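Local atomic coordinates of periplasmic sugar-binding domain protein (Pseudomonas fluorescens Pf-5, PDB entry 3H75), a protein that probably binds a carbohydrate in the periplasm, as a two-domain member of the bacterial solute-binding protein 2 family. Residues S21-M26 with H262-W268; D64-L68 with L273-A277; K88-S94 with W114-G120. The contacts are given in a common frame with arbitrary orientation. Numbering follows the deposited sequence.

Contact 1: residues S21-M26 with H262-W268; sequences SYSQFM and HFTLGGW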
loop_
_atom_site.group_PDB
_atom_site.type_symbol
_atom_site.label_atom_id
_atom_site.label_comp_id
_atom_site.label_asym_id
_atom_site.label_seq_id
_atom_site.Cartn_x
_atom_site.Cartn_y
_atom_site.Cartn_z
ATOM N N SER A 21 -1.584 7.527 -7.564
ATOM C CA SER A 21 -2.133 6.374 -8.268
ATOM C C SER A 21 -3.370 5.843 -7.547
ATOM O O SER A 21 -4.331 5.399 -8.178
ATOM C CB SER A 21 -1.078 5.272 -8.389
ATOM O OG SER A 21 -0.057 5.676 -9.286
ATOM N N TYR A 22 -3.337 5.900 -6.219
ATOM C CA TYR A 22 -4.448 5.447 -5.389
ATOM C C TYR A 22 -5.643 6.350 -5.713
ATOM O O TYR A 22 -6.758 5.872 -5.923
ATOM C CB TYR A 22 -4.056 5.581 -3.916
ATOM C CG TYR A 22 -4.942 4.869 -2.916
ATOM C CD1 TYR A 22 -4.569 3.637 -2.377
ATOM C CD2 TYR A 22 -6.113 5.465 -2.445
ATOM C CE1 TYR A 22 -5.331 3.019 -1.383
ATOM C CE2 TYR A 22 -6.884 4.854 -1.454
ATOM C CZ TYR A 22 -6.484 3.638 -0.922
ATOM O OH TYR A 22 -7.200 3.068 0.102
ATOM N N SER A 23 -5.393 7.657 -5.759
ATOM C CA SER A 23 -6.434 8.633 -6.068
ATOM C C SER A 23 -7.003 8.464 -7.471
ATOM O O SER A 23 -8.219 8.487 -7.662
ATOM C CB SER A 23 -5.887 10.057 -5.926
ATOM O OG SER A 23 -5.617 10.368 -4.575
ATOM N N GLN A 24 -6.124 8.293 -8.454
ATOM C CA GLN A 24 -6.569 8.144 -9.832
ATOM C C GLN A 24 -7.444 6.915 -10.022
ATOM O O GLN A 24 -8.418 6.954 -10.781
ATOM C CB GLN A 24 -5.370 8.087 -10.783
ATOM C CG GLN A 24 -4.526 9.353 -10.770
ATOM C CD GLN A 24 -5.335 10.598 -11.086
ATOM O OE1 GLN A 24 -5.855 10.749 -12.190
ATOM N NE2 GLN A 24 -5.450 11.497 -10.111
ATOM N N PHE A 25 -7.111 5.824 -9.336
ATOM C CA PHE A 25 -7.903 4.604 -9.446
ATOM C C PHE A 25 -9.290 4.867 -8.851
ATOM O O PHE A 25 -10.304 4.443 -9.409
ATOM C CB PHE A 25 -7.219 3.446 -8.707
ATOM C CG PHE A 25 -7.774 2.091 -9.060
ATOM C CD1 PHE A 25 -7.521 1.529 -10.308
ATOM C CD2 PHE A 25 -8.564 1.382 -8.156
ATOM C CE1 PHE A 25 -8.048 0.275 -10.654
ATOM C CE2 PHE A 25 -9.095 0.130 -8.493
ATOM C CZ PHE A 25 -8.834 -0.422 -9.746
HETATM N N MSE A 26 -9.330 5.575 -7.724
HETATM C CA MSE A 26 -10.599 5.902 -7.083
HETATM C C MSE A 26 -11.450 6.793 -7.976
HETATM O O MSE A 26 -12.660 6.596 -8.083
HETATM C CB MSE A 26 -10.374 6.637 -5.760
HETATM C CG MSE A 26 -9.826 5.792 -4.634
HETATM SE SE MSE A 26 -9.628 6.849 -3.012
HETATM C CE MSE A 26 -11.493 6.995 -2.526
ATOM N N HIS A 262 -1.979 -3.026 -3.846
ATOM C CA HIS A 262 -2.764 -2.281 -2.872
ATOM C C HIS A 262 -3.206 -0.884 -3.299
ATOM O O HIS A 262 -4.047 -0.274 -2.638
ATOM C CB HIS A 262 -2.040 -2.230 -1.514
ATOM C CG HIS A 262 -0.841 -1.337 -1.477
ATOM N ND1 HIS A 262 0.142 -1.358 -2.444
ATOM C CD2 HIS A 262 -0.427 -0.445 -0.545
ATOM C CE1 HIS A 262 1.108 -0.523 -2.109
ATOM N NE2 HIS A 262 0.788 0.045 -0.959
ATOM N N PHE A 263 -2.668 -0.378 -4.405
ATOM C CA PHE A 263 -3.068 0.945 -4.869
ATOM C C PHE A 263 -4.510 0.907 -5.364
ATOM O O PHE A 263 -5.122 1.948 -5.584
ATOM C CB PHE A 263 -2.142 1.448 -5.986
ATOM C CG PHE A 263 -2.394 0.820 -7.334
ATOM C CD1 PHE A 263 -3.277 1.405 -8.245
ATOM C CD2 PHE A 263 -1.741 -0.352 -7.696
ATOM C CE1 PHE A 263 -3.504 0.825 -9.495
ATOM C CE2 PHE A 263 -1.962 -0.936 -8.938
ATOM C CZ PHE A 263 -2.843 -0.347 -9.839
ATOM N N THR A 264 -5.051 -0.296 -5.526
ATOM C CA THR A 264 -6.425 -0.454 -5.999
ATOM C C THR A 264 -7.454 -0.432 -4.871
ATOM O O THR A 264 -8.650 -0.338 -5.132
ATOM C CB THR A 264 -6.618 -1.796 -6.738
ATOM O OG1 THR A 264 -6.326 -2.874 -5.839
ATOM C CG2 THR A 264 -5.716 -1.883 -7.957
ATOM N N LEU A 265 -7.003 -0.510 -3.623
ATOM C CA LEU A 265 -7.936 -0.573 -2.500
ATOM C C LEU A 265 -9.002 0.514 -2.459
ATOM O O LEU A 265 -10.163 0.227 -2.168
ATOM C CB LEU A 265 -7.173 -0.606 -1.173
ATOM C CG LEU A 265 -7.976 -1.200 -0.008
ATOM C CD1 LEU A 265 -7.026 -1.811 1.008
ATOM C CD2 LEU A 265 -8.837 -0.129 0.624
ATOM N N GLY A 266 -8.613 1.752 -2.748
ATOM C CA GLY A 266 -9.572 2.843 -2.732
ATOM C C GLY A 266 -10.726 2.627 -3.698
ATOM O O GLY A 266 -11.876 2.955 -3.388
ATOM N N GLY A 267 -10.423 2.083 -4.872
ATOM C CA GLY A 267 -11.458 1.834 -5.864
ATOM C C GLY A 267 -12.450 0.793 -5.383
ATOM O O GLY A 267 -13.666 0.949 -5.539
ATOM N N TRP A 268 -11.934 -0.281 -4.798
ATOM C CA TRP A 268 -12.790 -1.344 -4.285
ATOM C C TRP A 268 -13.641 -0.780 -3.154
ATOM O O TRP A 268 -14.802 -1.148 -2.992
ATOM C CB TRP A 268 -11.948 -2.501 -3.747
ATOM C CG TRP A 268 -10.898 -3.019 -4.684
ATOM C CD1 TRP A 268 -9.686 -3.538 -4.328
ATOM C CD2 TRP A 268 -10.962 -3.101 -6.118
ATOM N NE1 TRP A 268 -8.993 -3.940 -5.445
ATOM C CE2 TRP A 268 -9.750 -3.683 -6.556
ATOM C CE3 TRP A 268 -11.924 -2.741 -7.074
ATOM C CZ2 TRP A 268 -9.471 -3.910 -7.910
ATOM C CZ3 TRP A 268 -11.646 -2.968 -8.420
ATOM C CH2 TRP A 268 -10.428 -3.547 -8.823
HETATM O O HOH W 1 -7.505 3.085 -5.192
#
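Two helices that pack side by side against one sheet of the N-terminal lobe of a periplasmic binding protein meet here: the first helix of the chain, through 21-26, and the start of helix 265-277, entered through a 3-10 turn at 262-264. Backbones come very near because Gly266 and Gly267 face helix 17-33 without side chains; a CB on either would clash, with Tyr22 and Met26 at Gly266 and with Phe25 at Gly267. Met26 CG thus lies 3.4 Å from Gly266 C, and Tyr22 CZ 3.4 Å from Gly266 N. Phe25 is the centre of an aromatic cluster. The edge of Phe263 meets its face (centroids 5.8 Å apart, planes at 76°), its own edge points at the face of the Trp268 six-membered ring (5.2 Å, 85°), and Thr264 CG2 makes a CH-pi contact 4.0 Å from the centroid of the Phe25 ring. Water 1 donates to Tyr22 O (3.0 Å) and Phe263 O (2.7 Å), bridging the two backbones. Tyr22 OH is hydrogen-bonded to Asn93 of strand 88-93, and His262 NE2 to a glycerol, probably from crystallisation. Helices layered on a parallel sheet are characteristic of the alpha/beta lobes of type I periplasmic binding proteins.

Contact 2: residues D64-L68 with L273-A277; sequences DYLML and LHDDA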
loop_
_atom_site.group_PDB
_atom_site.type_symbol
_atom_site.label_atom_id
_atom_site.label_comp_id
_atom_site.label_asym_id
_atom_site.label_seq_id
_atom_site.Cartn_x
_atom_site.Cartn_y
_atom_site.Cartn_z
ATOM N N ASP A 64 -21.835 12.016 2.389
ATOM C CA ASP A 64 -22.515 10.851 2.939
ATOM C C ASP A 64 -21.491 9.991 3.671
ATOM O O ASP A 64 -21.771 9.447 4.740
ATOM C CB ASP A 64 -23.171 10.025 1.828
ATOM C CG ASP A 64 -24.303 10.761 1.144
ATOM O OD1 ASP A 64 -25.149 11.335 1.857
ATOM O OD2 ASP A 64 -24.356 10.758 -0.104
ATOM N N TYR A 65 -20.300 9.887 3.084
ATOM C CA TYR A 65 -19.214 9.088 3.645
ATOM C C TYR A 65 -17.911 9.868 3.763
ATOM O O TYR A 65 -17.605 10.730 2.932
ATOM C CB TYR A 65 -18.940 7.870 2.755
ATOM C CG TYR A 65 -20.112 6.939 2.580
ATOM C CD1 TYR A 65 -20.319 5.878 3.459
ATOM C CD2 TYR A 65 -21.025 7.129 1.543
ATOM C CE1 TYR A 65 -21.414 5.026 3.312
ATOM C CE2 TYR A 65 -22.123 6.285 1.389
ATOM C CZ TYR A 65 -22.309 5.239 2.278
ATOM O OH TYR A 65 -23.404 4.417 2.139
ATOM N N LEU A 66 -17.142 9.534 4.796
ATOM C CA LEU A 66 -15.834 10.124 5.044
ATOM C C LEU A 66 -14.899 8.915 5.096
ATOM O O LEU A 66 -15.060 8.035 5.944
ATOM C CB LEU A 66 -15.812 10.859 6.391
ATOM C CG LEU A 66 -14.828 12.006 6.673
ATOM C CD1 LEU A 66 -14.219 11.809 8.057
ATOM C CD2 LEU A 66 -13.746 12.094 5.606
HETATM N N MSE A 67 -13.949 8.855 4.168
HETATM C CA MSE A 67 -12.997 7.754 4.117
HETATM C C MSE A 67 -11.631 8.242 4.576
HETATM O O MSE A 67 -11.195 9.324 4.202
HETATM C CB MSE A 67 -12.896 7.214 2.697
HETATM C CG MSE A 67 -12.139 5.906 2.593
HETATM SE SE MSE A 67 -12.025 5.356 0.740
HETATM C CE MSE A 67 -13.846 5.535 0.205
ATOM N N LEU A 68 -10.956 7.450 5.396
ATOM C CA LEU A 68 -9.647 7.843 5.893
ATOM C C LEU A 68 -8.779 6.626 6.150
ATOM O O LEU A 68 -9.284 5.521 6.357
ATOM C CB LEU A 68 -9.784 8.638 7.197
ATOM C CG LEU A 68 -10.504 7.913 8.344
ATOM C CD1 LEU A 68 -9.895 8.316 9.684
ATOM C CD2 LEU A 68 -11.993 8.232 8.296
ATOM N N LEU A 273 -18.871 1.152 -0.807
ATOM C CA LEU A 273 -19.665 2.267 -0.300
ATOM C C LEU A 273 -20.850 2.530 -1.215
ATOM O O LEU A 273 -21.943 2.859 -0.751
ATOM C CB LEU A 273 -18.807 3.527 -0.161
ATOM C CG LEU A 273 -17.715 3.412 0.907
ATOM C CD1 LEU A 273 -16.987 4.742 1.038
ATOM C CD2 LEU A 273 -18.330 3.009 2.238
ATOM N N HIS A 274 -20.628 2.391 -2.517
ATOM C CA HIS A 274 -21.692 2.576 -3.496
ATOM C C HIS A 274 -22.823 1.610 -3.160
ATOM O O HIS A 274 -23.998 1.983 -3.153
ATOM C CB HIS A 274 -21.146 2.300 -4.901
ATOM C CG HIS A 274 -22.203 2.100 -5.943
ATOM N ND1 HIS A 274 -22.874 0.909 -6.103
ATOM C CD2 HIS A 274 -22.688 2.935 -6.895
ATOM C CE1 HIS A 274 -23.725 1.014 -7.110
ATOM N NE2 HIS A 274 -23.631 2.233 -7.607
ATOM N N ASP A 275 -22.460 0.367 -2.867
ATOM C CA ASP A 275 -23.450 -0.646 -2.535
ATOM C C ASP A 275 -24.086 -0.402 -1.175
ATOM O O ASP A 275 -25.275 -0.651 -0.994
ATOM C CB ASP A 275 -22.818 -2.040 -2.594
ATOM C CG ASP A 275 -22.574 -2.505 -4.020
ATOM O OD1 ASP A 275 -22.904 -1.749 -4.958
ATOM O OD2 ASP A 275 -22.057 -3.626 -4.205
ATOM N N ASP A 276 -23.309 0.094 -0.216
ATOM C CA ASP A 276 -23.866 0.368 1.104
ATOM C C ASP A 276 -24.982 1.400 0.997
ATOM O O ASP A 276 -26.018 1.280 1.655
ATOM C CB ASP A 276 -22.800 0.905 2.057
ATOM C CG ASP A 276 -23.371 1.254 3.421
ATOM O OD1 ASP A 276 -23.692 0.325 4.190
ATOM O OD2 ASP A 276 -23.518 2.459 3.717
ATOM N N ALA A 277 -24.765 2.419 0.169
ATOM C CA ALA A 277 -25.748 3.475 -0.017
ATOM C C ALA A 277 -27.023 2.920 -0.636
ATOM O O ALA A 277 -28.103 3.472 -0.440
ATOM C CB ALA A 277 -25.175 4.579 -0.901
#
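In the alpha/beta sandwich of the N-terminal lobe, the strand 65-68 runs across from the C-terminal part of helix 265-277, nearly antiparallel to it (155°), with the short axes 11.4 Å apart at closest approach. That spacing is filled by side chains alone. Along the strand, alternate residues Tyr65 and Met67 rise toward the helix, whereas Leu66 points away from it. The bump returned by the helix is Leu273, which fits between the two: its CD2 lies 3.7 Å from Tyr65 CD1, and its CD1 is only 3.3 Å from Met67 CE, the methyl group of a selenomethionine. Tyr65 spans the gap at full length, and its hydroxyl end reaches the last turn of the helix, where the CB of Ala277 is 3.5 Å from Tyr65 OH; the alanine methyl lies at the edge of the tyrosine ring. Met67 also packs on Ala269 and Leu270, earlier in the same helix. A buried polar link borders this apolar layer. It is made by Asp276, one turn after Leu273, which has a second partner in Lys88 of the adjacent strand, a salt bridge. The Asp276 carboxylate accepts a short hydrogen bond from the tyrosine, Tyr65 OH to Asp276 OD2, at 2.5 Å.

Contact 3: residues K88-S94 with W114-G120; sequences KLFIVNS and WIGSMVG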
loop_
_atom_site.group_PDB
_atom_site.type_symbol
_atom_site.label_atom_id
_atom_site.label_comp_id
_atom_site.label_asym_id
_atom_site.label_seq_id
_atom_site.Cartn_x
_atom_site.Cartn_y
_atom_site.Cartn_z
ATOM N N LYS A 88 -21.168 8.766 7.614
ATOM C CA LYS A 88 -20.741 7.381 7.757
ATOM C C LYS A 88 -19.235 7.347 7.520
ATOM O O LYS A 88 -18.736 7.985 6.594
ATOM C CB LYS A 88 -21.461 6.496 6.736
ATOM C CG LYS A 88 -22.963 6.352 6.981
ATOM C CD LYS A 88 -23.621 5.521 5.889
ATOM C CE LYS A 88 -25.099 5.299 6.167
ATOM N NZ LYS A 88 -25.712 4.414 5.137
ATOM N N LEU A 89 -18.513 6.617 8.361
ATOM C CA LEU A 89 -17.064 6.533 8.229
ATOM C C LEU A 89 -16.589 5.211 7.664
ATOM O O LEU A 89 -17.179 4.161 7.922
ATOM C CB LEU A 89 -16.389 6.729 9.586
ATOM C CG LEU A 89 -16.661 8.009 10.372
ATOM C CD1 LEU A 89 -15.860 7.971 11.664
ATOM C CD2 LEU A 89 -16.285 9.216 9.545
ATOM N N PHE A 90 -15.505 5.271 6.901
ATOM C CA PHE A 90 -14.915 4.074 6.327
ATOM C C PHE A 90 -13.408 4.178 6.527
ATOM O O PHE A 90 -12.763 5.090 6.006
ATOM C CB PHE A 90 -15.248 3.957 4.844
ATOM C CG PHE A 90 -15.158 2.555 4.324
ATOM C CD1 PHE A 90 -15.970 1.559 4.854
ATOM C CD2 PHE A 90 -14.251 2.223 3.324
ATOM C CE1 PHE A 90 -15.882 0.242 4.400
ATOM C CE2 PHE A 90 -14.151 0.914 2.862
ATOM C CZ PHE A 90 -14.971 -0.082 3.404
ATOM N N ILE A 91 -12.865 3.243 7.302
ATOM C CA ILE A 91 -11.440 3.193 7.629
ATOM C C ILE A 91 -10.730 2.215 6.700
ATOM O O ILE A 91 -11.121 1.053 6.599
ATOM C CB ILE A 91 -11.244 2.717 9.084
ATOM C CG1 ILE A 91 -12.078 3.582 10.031
ATOM C CG2 ILE A 91 -9.770 2.755 9.454
ATOM C CD1 ILE A 91 -11.737 5.049 9.989
ATOM N N VAL A 92 -9.674 2.671 6.034
ATOM C CA VAL A 92 -8.985 1.793 5.102
ATOM C C VAL A 92 -7.507 1.549 5.333
ATOM O O VAL A 92 -6.853 2.231 6.130
ATOM C CB VAL A 92 -9.152 2.295 3.649
ATOM C CG1 VAL A 92 -10.624 2.332 3.283
ATOM C CG2 VAL A 92 -8.522 3.678 3.496
ATOM N N ASN A 93 -7.015 0.539 4.613
ATOM C CA ASN A 93 -5.618 0.102 4.599
ATOM C C ASN A 93 -5.103 -0.712 5.788
ATOM O O ASN A 93 -4.295 -1.618 5.605
ATOM C CB ASN A 93 -4.711 1.304 4.330
ATOM C CG ASN A 93 -4.848 1.821 2.902
ATOM O OD1 ASN A 93 -5.743 1.406 2.160
ATOM N ND2 ASN A 93 -3.964 2.732 2.514
ATOM N N SER A 94 -5.550 -0.399 6.999
ATOM C CA SER A 94 -5.125 -1.161 8.169
ATOM C C SER A 94 -6.311 -1.358 9.105
ATOM O O SER A 94 -7.214 -0.529 9.150
ATOM C CB SER A 94 -3.965 -0.465 8.906
ATOM O OG SER A 94 -4.404 0.648 9.642
ATOM N N TRP A 114 -22.754 4.497 11.207
ATOM C CA TRP A 114 -22.176 3.328 10.551
ATOM C C TRP A 114 -20.687 3.526 10.302
ATOM O O TRP A 114 -20.258 4.587 9.844
ATOM C CB TRP A 114 -22.871 3.066 9.211
ATOM C CG TRP A 114 -22.379 1.831 8.495
ATOM C CD1 TRP A 114 -22.781 0.541 8.709
ATOM C CD2 TRP A 114 -21.392 1.774 7.456
ATOM N NE1 TRP A 114 -22.108 -0.313 7.867
ATOM C CE2 TRP A 114 -21.248 0.416 7.088
ATOM C CE3 TRP A 114 -20.612 2.737 6.800
ATOM C CZ2 TRP A 114 -20.358 -0.002 6.089
ATOM C CZ3 TRP A 114 -19.728 2.321 5.808
ATOM C CH2 TRP A 114 -19.608 0.962 5.464
ATOM N N ILE A 115 -19.904 2.497 10.602
ATOM C CA ILE A 115 -18.464 2.540 10.397
ATOM C C ILE A 115 -17.992 1.197 9.853
ATOM O O ILE A 115 -18.207 0.159 10.473
ATOM C CB ILE A 115 -17.708 2.826 11.712
ATOM C CG1 ILE A 115 -18.136 4.182 12.278
ATOM C CG2 ILE A 115 -16.207 2.821 11.456
ATOM C CD1 ILE A 115 -17.551 4.490 13.641
ATOM N N GLY A 116 -17.355 1.224 8.688
ATOM C CA GLY A 116 -16.853 0.002 8.089
ATOM C C GLY A 116 -15.365 0.156 7.838
ATOM O O GLY A 116 -14.805 1.215 8.111
ATOM N N SER A 117 -14.724 -0.893 7.335
ATOM C CA SER A 117 -13.296 -0.836 7.049
ATOM C C SER A 117 -12.924 -1.789 5.924
ATOM O O SER A 117 -13.688 -2.688 5.571
ATOM C CB SER A 117 -12.478 -1.176 8.302
ATOM O OG SER A 117 -12.649 -2.531 8.694
HETATM N N MSE A 118 -11.741 -1.583 5.357
HETATM C CA MSE A 118 -11.256 -2.430 4.277
HETATM C C MSE A 118 -9.743 -2.412 4.329
HETATM O O MSE A 118 -9.133 -1.343 4.298
HETATM C CB MSE A 118 -11.725 -1.904 2.925
HETATM C CG MSE A 118 -11.239 -2.748 1.759
HETATM SE SE MSE A 118 -11.988 -2.187 0.086
HETATM C CE MSE A 118 -13.698 -3.096 0.196
ATOM N N VAL A 119 -9.139 -3.591 4.406
ATOM C CA VAL A 119 -7.691 -3.683 4.489
ATOM C C VAL A 119 -7.109 -4.690 3.515
ATOM O O VAL A 119 -7.805 -5.591 3.040
ATOM C CB VAL A 119 -7.250 -4.092 5.907
ATOM C CG1 VAL A 119 -7.850 -3.140 6.928
ATOM C CG2 VAL A 119 -7.676 -5.529 6.193
ATOM N N GLY A 120 -5.821 -4.526 3.232
ATOM C CA GLY A 120 -5.126 -5.431 2.342
ATOM C C GLY A 120 -4.294 -6.404 3.154
ATOM O O GLY A 120 -4.629 -6.702 4.304
#
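Neighbouring parallel strands of the N-terminal lobe's sheet, 88-93 and 115-119, pair here in register, their short axes 4.5 Å apart and inclined by 17°. Lys88 opens the pairing with its CB 3.9 Å from Trp114 CE3, at the edge of the indole, while its amino group forms a salt bridge with Asp276. Leu89 then binds on both sides of its partner Ile115: Leu89 N donates to Trp114 O (3.1 Å) and Leu89 O accepts from Gly116 N (3.0 Å), the alternation expected of parallel strands. Its side chain shares a face with Ile91, Ile115 and Ser117, and Leu89 and Ile115 both touch Leu79 of helix 74-82. Phe90 turns to the other face, toward helix 265-277. Its ring leans across the neighbouring strand, over Ser117 CA, with Phe90 CD1 3.7 Å from Trp114 CH2 and Phe90 CE2 3.7 Å from Met118 CB. Gly116 permits this, because a CB there would collide with both Phe90 and Trp114. Ile91 repeats the ladder, Ile91 N to Gly116 O (2.9 Å) and Met118 N to Ile91 O (3.0 Å). Val92 joins Met118 on the Phe90 face. Asn93, whose OD1 is hydrogen-bonded to Tyr22 OH, donates from its backbone N to Met118 O at 2.9 Å. Beyond it the chain turns, and Ser94 C lies 3.2 Å from Val119 CG1.

How the contacts relate
From the N terminus, helix 17-33 first supplies 21-26, whose partner 262-268 arrives 236 residues later, after the chain has laid down most of this lobe's sheet, built the other lobe and returned. Strand 65-69 begins the second long loop, closed at 273-277; because its start falls inside the first loop and its end beyond it, contacts 1 and 2 cross. Contact 3 closes a short loop of 19 residues and is nested within both. Helix 265-277 serves contacts 1 and 2: its start meets helix 17-33 and strand 88-93, its C-terminal part strand 65-69, the sheet neighbour of 88-93. Met26 CE to Met67 SE (3.7 Å) joins contacts 1 and 2.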